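PDB 2GX8: NIF3-related protein from Bacillus cereus, which is of unknown function but belongs to the NIF3 family, binds a pair of zinc ions in a dimetal site and probably carries a regulatory domain. Local coordinates for residues I90-L95 against N129-K134; G356-K361 against L389-F394. One frame throughout, in Å; residues are numbered along the deposited sequence.

Overall arrangement
Both segments of contact 1 and one segment of contact 2 supply ligands to one dinuclear zinc site; the contact centres lie about 15 Å apart. Contact 1 is the core contact: every residue that touches is buried, and strand 88-91 and helix 128-132 are joined through metal bonds to H92 and D131. Contact 2, its centre about 20 Å from the centre of the chain against about 7 Å for contact 1, joins two loops and is only partly buried; amide-carboxylate stacking and bridging waters replace metal as its cement. The two meet at the zinc ions, where E360 of 356-361 reaches both metals and H357 shares one with H93. The second subunit packs far more heavily on contact 2.

Contact 1: I90-L95 against N129-K134; sequences IAHHPL and NVDVAK. With ZN (zinc ion), chain M; ZN (zinc ion), chain L.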
loop_
_atom_site.group_PDB
_atom_site.type_symbol
_atom_site.label_atom_id
_atom_site.label_comp_id
_atom_site.label_asym_id
_atom_site.label_seq_id
_atom_site.Cartn_x
_atom_site.Cartn_y
_atom_site.Cartn_z
ATOM N N ILE C 90 -18.642 18.970 -25.519
ATOM C CA ILE C 90 -17.650 19.323 -24.525
ATOM C C ILE C 90 -18.389 19.370 -23.219
ATOM O O ILE C 90 -19.252 20.226 -23.003
ATOM C CB ILE C 90 -16.975 20.663 -24.800
ATOM C CG1 ILE C 90 -16.113 20.556 -26.029
ATOM C CG2 ILE C 90 -16.057 21.061 -23.630
ATOM C CD1 ILE C 90 -15.500 21.854 -26.412
ATOM N N ALA C 91 -18.046 18.437 -22.338
ATOM C CA ALA C 91 -18.716 18.306 -21.051
ATOM C C ALA C 91 -17.789 18.569 -19.902
ATOM O O ALA C 91 -16.612 18.216 -19.976
ATOM C CB ALA C 91 -19.266 16.910 -20.917
ATOM N N HIS C 92 -18.344 19.118 -18.816
ATOM C CA HIS C 92 -17.603 19.464 -17.643
ATOM C C HIS C 92 -17.349 18.264 -16.765
ATOM O O HIS C 92 -16.235 18.095 -16.257
ATOM C CB HIS C 92 -18.376 20.516 -16.853
ATOM C CG HIS C 92 -17.663 21.013 -15.642
ATOM N ND1 HIS C 92 -16.347 21.423 -15.673
ATOM C CD2 HIS C 92 -18.098 21.240 -14.381
ATOM C CE1 HIS C 92 -15.991 21.835 -14.471
ATOM N NE2 HIS C 92 -17.036 21.742 -13.674
ATOM N N HIS C 93 -18.389 17.451 -16.541
ATOM C CA HIS C 93 -18.219 16.236 -15.757
ATOM C C HIS C 93 -17.959 15.114 -16.740
ATOM O O HIS C 93 -18.734 14.924 -17.668
ATOM C CB HIS C 93 -19.447 15.884 -14.945
ATOM C CG HIS C 93 -19.811 16.904 -13.942
ATOM N ND1 HIS C 93 -21.116 17.204 -13.640
ATOM C CD2 HIS C 93 -19.048 17.710 -13.175
ATOM C CE1 HIS C 93 -21.145 18.118 -12.686
ATOM N NE2 HIS C 93 -19.902 18.460 -12.404
ATOM N N PRO C 94 -16.858 14.379 -16.541
ATOM C CA PRO C 94 -16.477 13.275 -17.412
ATOM C C PRO C 94 -17.601 12.242 -17.522
ATOM O O PRO C 94 -18.185 11.907 -16.531
ATOM C CB PRO C 94 -15.284 12.637 -16.672
ATOM C CG PRO C 94 -14.780 13.663 -15.762
ATOM C CD PRO C 94 -15.901 14.587 -15.439
ATOM N N LEU C 95 -17.900 11.763 -18.717
ATOM C CA LEU C 95 -18.875 10.669 -18.881
ATOM C C LEU C 95 -18.265 9.353 -18.356
ATOM O O LEU C 95 -18.938 8.568 -17.706
ATOM C CB LEU C 95 -19.316 10.535 -20.334
ATOM C CG LEU C 95 -20.158 9.324 -20.782
ATOM C CD1 LEU C 95 -21.550 9.274 -20.161
ATOM C CD2 LEU C 95 -20.261 9.382 -22.306
ATOM N N ASN C 129 -9.849 21.350 -14.953
ATOM C CA ASN C 129 -9.217 22.459 -15.676
ATOM C C ASN C 129 -10.172 23.672 -15.906
ATOM O O ASN C 129 -9.715 24.796 -16.036
ATOM C CB ASN C 129 -8.517 21.985 -16.976
ATOM C CG ASN C 129 -9.454 21.215 -17.936
ATOM O OD1 ASN C 129 -9.437 21.451 -19.143
ATOM N ND2 ASN C 129 -10.259 20.297 -17.403
ATOM N N VAL C 130 -11.485 23.432 -15.935
ATOM C CA VAL C 130 -12.495 24.492 -16.111
ATOM C C VAL C 130 -12.864 25.114 -14.729
ATOM O O VAL C 130 -13.356 26.238 -14.640
ATOM C CB VAL C 130 -13.733 23.972 -16.921
ATOM C CG1 VAL C 130 -14.842 25.011 -17.025
ATOM C CG2 VAL C 130 -13.302 23.555 -18.318
ATOM N N ASP C 131 -12.579 24.374 -13.658
ATOM C CA ASP C 131 -12.803 24.828 -12.292
ATOM C C ASP C 131 -11.708 25.800 -11.872
ATOM O O ASP C 131 -11.966 26.810 -11.212
ATOM C CB ASP C 131 -12.751 23.625 -11.348
ATOM C CG ASP C 131 -13.960 22.736 -11.464
ATOM O OD1 ASP C 131 -15.034 23.169 -10.997
ATOM O OD2 ASP C 131 -13.841 21.586 -11.957
ATOM N N VAL C 132 -10.484 25.454 -12.279
ATOM C CA VAL C 132 -9.242 26.171 -11.955
ATOM C C VAL C 132 -8.968 27.406 -12.815
ATOM O O VAL C 132 -8.522 28.427 -12.313
ATOM C CB VAL C 132 -8.025 25.198 -12.113
ATOM C CG1 VAL C 132 -6.706 25.900 -11.807
ATOM C CG2 VAL C 132 -8.185 23.960 -11.234
ATOM N N ALA C 133 -9.238 27.310 -14.113
ATOM C CA ALA C 133 -8.910 28.392 -15.050
ATOM C C ALA C 133 -9.678 29.701 -14.893
ATOM O O ALA C 133 -10.860 29.684 -14.539
ATOM C CB ALA C 133 -9.035 27.899 -16.487
ATOM N N LYS C 134 -8.989 30.819 -15.170
ATOM C CA LYS C 134 -9.592 32.152 -15.178
ATOM C C LYS C 134 -10.710 32.160 -16.223
ATOM O O LYS C 134 -10.539 31.631 -17.337
ATOM C CB LYS C 134 -8.542 33.213 -15.538
ATOM C CG LYS C 134 -9.095 34.635 -15.679
ATOM C CD LYS C 134 -8.105 35.571 -16.380
ATOM C CE LYS C 134 -8.722 36.962 -16.639
ATOM N NZ LYS C 134 -7.770 37.963 -17.276
HETATM ZN ZN ZN M . -16.597 21.585 -11.487
HETATM ZN ZN ZN L . -18.722 19.176 -10.622
#
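H92 and D131 meet on the zinc ion of chain M, and that shared metal is what ties the two segments together. H92 binds it through NE2 at 2.2 Å from the zinc, and OD1 of D131 binds it at 2.3 Å. The second carboxylate oxygen leans in as well: OD2 of D131 stands 2.8 Å from the same zinc, a long and at most weak approach that makes the grip lopsided, and comes within 3.3 Å of CE1 of H92. Ring and carboxylate planes are turned 50° apart, while CG of D131 lies at the ring edge in its plane. With CG anti to the backbone N (chi1 -177°), the H92 ring reaches out to the metal.

The packing is tight on one flank of that ring, where V130 presses its branched carbon obliquely against the imidazole, CB of V130 lying 3.9 Å from ND1 of H92. ND1 itself hydrogen-bonds to the carbonyl of A126, so the ring is held at both nitrogens and its rotation is fixed. Apart from this cluster the two segments diverge: H93 turns to the other zinc, of chain L, which its NE2 binds, and its ND1 hydrogen-bonds to D72. P94 and L95 are partly exposed, and K134, past the helix end, is exposed and touches D139 of helix 137-145.

E360 completes the chain M site and, with H357, the chain L site. Strand 88-91 lies between 66-70 and 122-125 in the five-stranded sheet, and the chain around its end and just after brings in the two histidines. Helix 128-132 follows strand 122-125 closely and supplies D131, while M363 of helix 362-377 and V137 of helix 137-145 pack on both H92 and V130.

Contact 2: G356-K361 against L389-F394; sequences GHNVEK and LHTDPF. With ZN (zinc ion), chain L; ZN (zinc ion), chain M.
OD2 of D392 accepts the shortest polar bond here, from a water 2.6 Å away that in turn accepts from the backbone N of N358 and so bridges the two loops. A second water does likewise: ND2 of N358 donates to it at 2.9 Å, and the backbone N of T391 donates to it at 3.0 Å. OD1 of N358 accepts a hydrogen bond from Y339 of the second subunit.

Between these bridges the flat groups of N358 and D392 stack, their planes only 12° apart. CB of N358 sits 3.5 Å from CG of D392, and CB of D392 in turn lies against the N358 amide. That amide spans to the other loop because its CG lies trans to N (chi1 -169°). OG1 of T391 lies 3.4 Å from OD1 of N358 but hydrogen-bonds to D72, and the H390 ring approaches ND2 obliquely at the more exposed end.

On the far side of the 3-10 turn 357-361, H357 binds the zinc of chain L with NE2 at 2.1 Å, and its ND1 hydrogen-bonds to D336. OE1 of E360 binds the same zinc by a longer bond of 2.5 Å, and OE2 of E360 binds the zinc of chain M at 2.2 Å. A carboxylate bridging two zinc ions, with histidines H92, H93 and H357 and with D131 around it, is consistent with the conserved dimetal-binding motif of the NIF3 family.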
loop_
_atom_site.group_PDB
_atom_site.type_symbol
_atom_site.label_atom_id
_atom_site.label_comp_id
_atom_site.label_asym_id
_atom_site.label_seq_id
_atom_site.Cartn_x
_atom_site.Cartn_y
_atom_site.Cartn_z
ATOM N N GLY C 356 -26.652 23.627 -4.438
ATOM C CA GLY C 356 -26.583 22.412 -5.230
ATOM C C GLY C 356 -25.422 22.458 -6.203
ATOM O O GLY C 356 -25.051 23.523 -6.722
ATOM N N HIS C 357 -24.850 21.283 -6.457
ATOM C CA HIS C 357 -23.732 21.100 -7.364
ATOM C C HIS C 357 -24.111 21.601 -8.780
ATOM O O HIS C 357 -23.285 22.117 -9.510
ATOM C CB HIS C 357 -23.434 19.598 -7.408
ATOM C CG HIS C 357 -22.111 19.226 -7.994
ATOM N ND1 HIS C 357 -21.300 18.267 -7.422
ATOM C CD2 HIS C 357 -21.474 19.633 -9.119
ATOM C CE1 HIS C 357 -20.224 18.095 -8.166
ATOM N NE2 HIS C 357 -20.295 18.930 -9.193
ATOM N N ASN C 358 -25.383 21.474 -9.134
ATOM C CA ASN C 358 -25.851 21.847 -10.450
ATOM C C ASN C 358 -25.733 23.321 -10.792
ATOM O O ASN C 358 -25.977 23.668 -11.928
ATOM C CB ASN C 358 -27.285 21.375 -10.656
ATOM C CG ASN C 358 -27.753 21.504 -12.088
ATOM O OD1 ASN C 358 -27.384 20.702 -12.954
ATOM N ND2 ASN C 358 -28.600 22.494 -12.341
ATOM N N VAL C 359 -25.355 24.185 -9.847
ATOM C CA VAL C 359 -25.194 25.598 -10.179
ATOM C C VAL C 359 -23.989 25.828 -11.103
ATOM O O VAL C 359 -23.800 26.918 -11.621
ATOM C CB VAL C 359 -25.141 26.535 -8.929
ATOM C CG1 VAL C 359 -26.361 26.312 -8.062
ATOM C CG2 VAL C 359 -23.876 26.331 -8.121
ATOM N N GLU C 360 -23.164 24.799 -11.283
ATOM C CA GLU C 360 -22.040 24.845 -12.220
ATOM C C GLU C 360 -22.505 24.888 -13.662
ATOM O O GLU C 360 -21.712 25.000 -14.570
ATOM C CB GLU C 360 -21.188 23.606 -12.095
ATOM C CG GLU C 360 -20.367 23.599 -10.877
ATOM C CD GLU C 360 -19.413 22.424 -10.899
ATOM O OE1 GLU C 360 -19.832 21.315 -11.301
ATOM O OE2 GLU C 360 -18.236 22.620 -10.538
ATOM N N LYS C 361 -23.804 24.760 -13.860
ATOM C CA LYS C 361 -24.410 24.824 -15.167
ATOM C C LYS C 361 -24.086 26.160 -15.869
ATOM O O LYS C 361 -24.246 26.271 -17.081
ATOM C CB LYS C 361 -25.921 24.649 -14.995
ATOM C CG LYS C 361 -26.568 25.806 -14.240
ATOM C CD LYS C 361 -28.051 25.634 -14.168
ATOM C CE LYS C 361 -28.745 26.826 -13.505
ATOM N NZ LYS C 361 -28.805 26.743 -12.047
ATOM N N LEU C 389 -30.974 21.661 -21.575
ATOM C CA LEU C 389 -31.508 20.709 -20.626
ATOM C C LEU C 389 -31.074 20.943 -19.187
ATOM O O LEU C 389 -29.926 21.257 -18.902
ATOM C CB LEU C 389 -31.197 19.289 -21.081
ATOM C CG LEU C 389 -31.691 19.139 -22.519
ATOM C CD1 LEU C 389 -31.501 17.730 -22.986
ATOM C CD2 LEU C 389 -33.162 19.564 -22.670
ATOM N N HIS C 390 -32.035 20.801 -18.296
ATOM C CA HIS C 390 -31.824 20.965 -16.885
ATOM C C HIS C 390 -31.394 19.600 -16.308
ATOM O O HIS C 390 -32.140 18.626 -16.423
ATOM C CB HIS C 390 -33.141 21.432 -16.270
ATOM C CG HIS C 390 -33.060 21.696 -14.804
ATOM N ND1 HIS C 390 -32.485 22.838 -14.284
ATOM C CD2 HIS C 390 -33.478 20.967 -13.743
ATOM C CE1 HIS C 390 -32.549 22.800 -12.965
ATOM N NE2 HIS C 390 -33.150 21.678 -12.610
ATOM N N THR C 391 -30.219 19.517 -15.688
ATOM C CA THR C 391 -29.754 18.218 -15.187
ATOM C C THR C 391 -29.557 18.080 -13.679
ATOM O O THR C 391 -28.801 17.220 -13.246
ATOM C CB THR C 391 -28.450 17.770 -15.882
ATOM O OG1 THR C 391 -27.454 18.785 -15.701
ATOM C CG2 THR C 391 -28.665 17.548 -17.379
ATOM N N ASP C 392 -30.240 18.908 -12.894
ATOM C CA ASP C 392 -30.184 18.817 -11.456
ATOM C C ASP C 392 -31.031 17.616 -11.062
ATOM O O ASP C 392 -32.223 17.555 -11.381
ATOM C CB ASP C 392 -30.794 20.078 -10.853
ATOM C CG ASP C 392 -30.414 20.304 -9.377
ATOM O OD1 ASP C 392 -30.759 21.388 -8.875
ATOM O OD2 ASP C 392 -29.755 19.450 -8.729
ATOM N N PRO C 393 -30.422 16.617 -10.410
ATOM C CA PRO C 393 -31.220 15.440 -9.988
ATOM C C PRO C 393 -32.191 15.699 -8.854
ATOM O O PRO C 393 -33.077 14.885 -8.637
ATOM C CB PRO C 393 -30.173 14.433 -9.531
ATOM C CG PRO C 393 -28.906 15.173 -9.328
ATOM C CD PRO C 393 -28.988 16.480 -10.104
ATOM N N PHE C 394 -32.059 16.838 -8.178
ATOM C CA PHE C 394 -32.866 17.203 -7.002
ATOM C C PHE C 394 -33.974 18.246 -7.179
ATOM O O PHE C 394 -33.796 19.238 -7.879
ATOM C CB PHE C 394 -31.960 17.791 -5.910
ATOM C CG PHE C 394 -30.871 16.885 -5.472
ATOM C CD1 PHE C 394 -29.556 17.125 -5.863
ATOM C CD2 PHE C 394 -31.149 15.775 -4.668
ATOM C CE1 PHE C 394 -28.522 16.261 -5.493
ATOM C CE2 PHE C 394 -30.121 14.913 -4.279
ATOM C CZ PHE C 394 -28.803 15.155 -4.691
HETATM ZN ZN ZN L . -18.722 19.176 -10.622
HETATM ZN ZN ZN M . -16.597 21.585 -11.487
HETATM O O HOH W 1 -27.464 19.696 -7.596
HETATM O O HOH W 2 -29.093 22.216 -15.185
#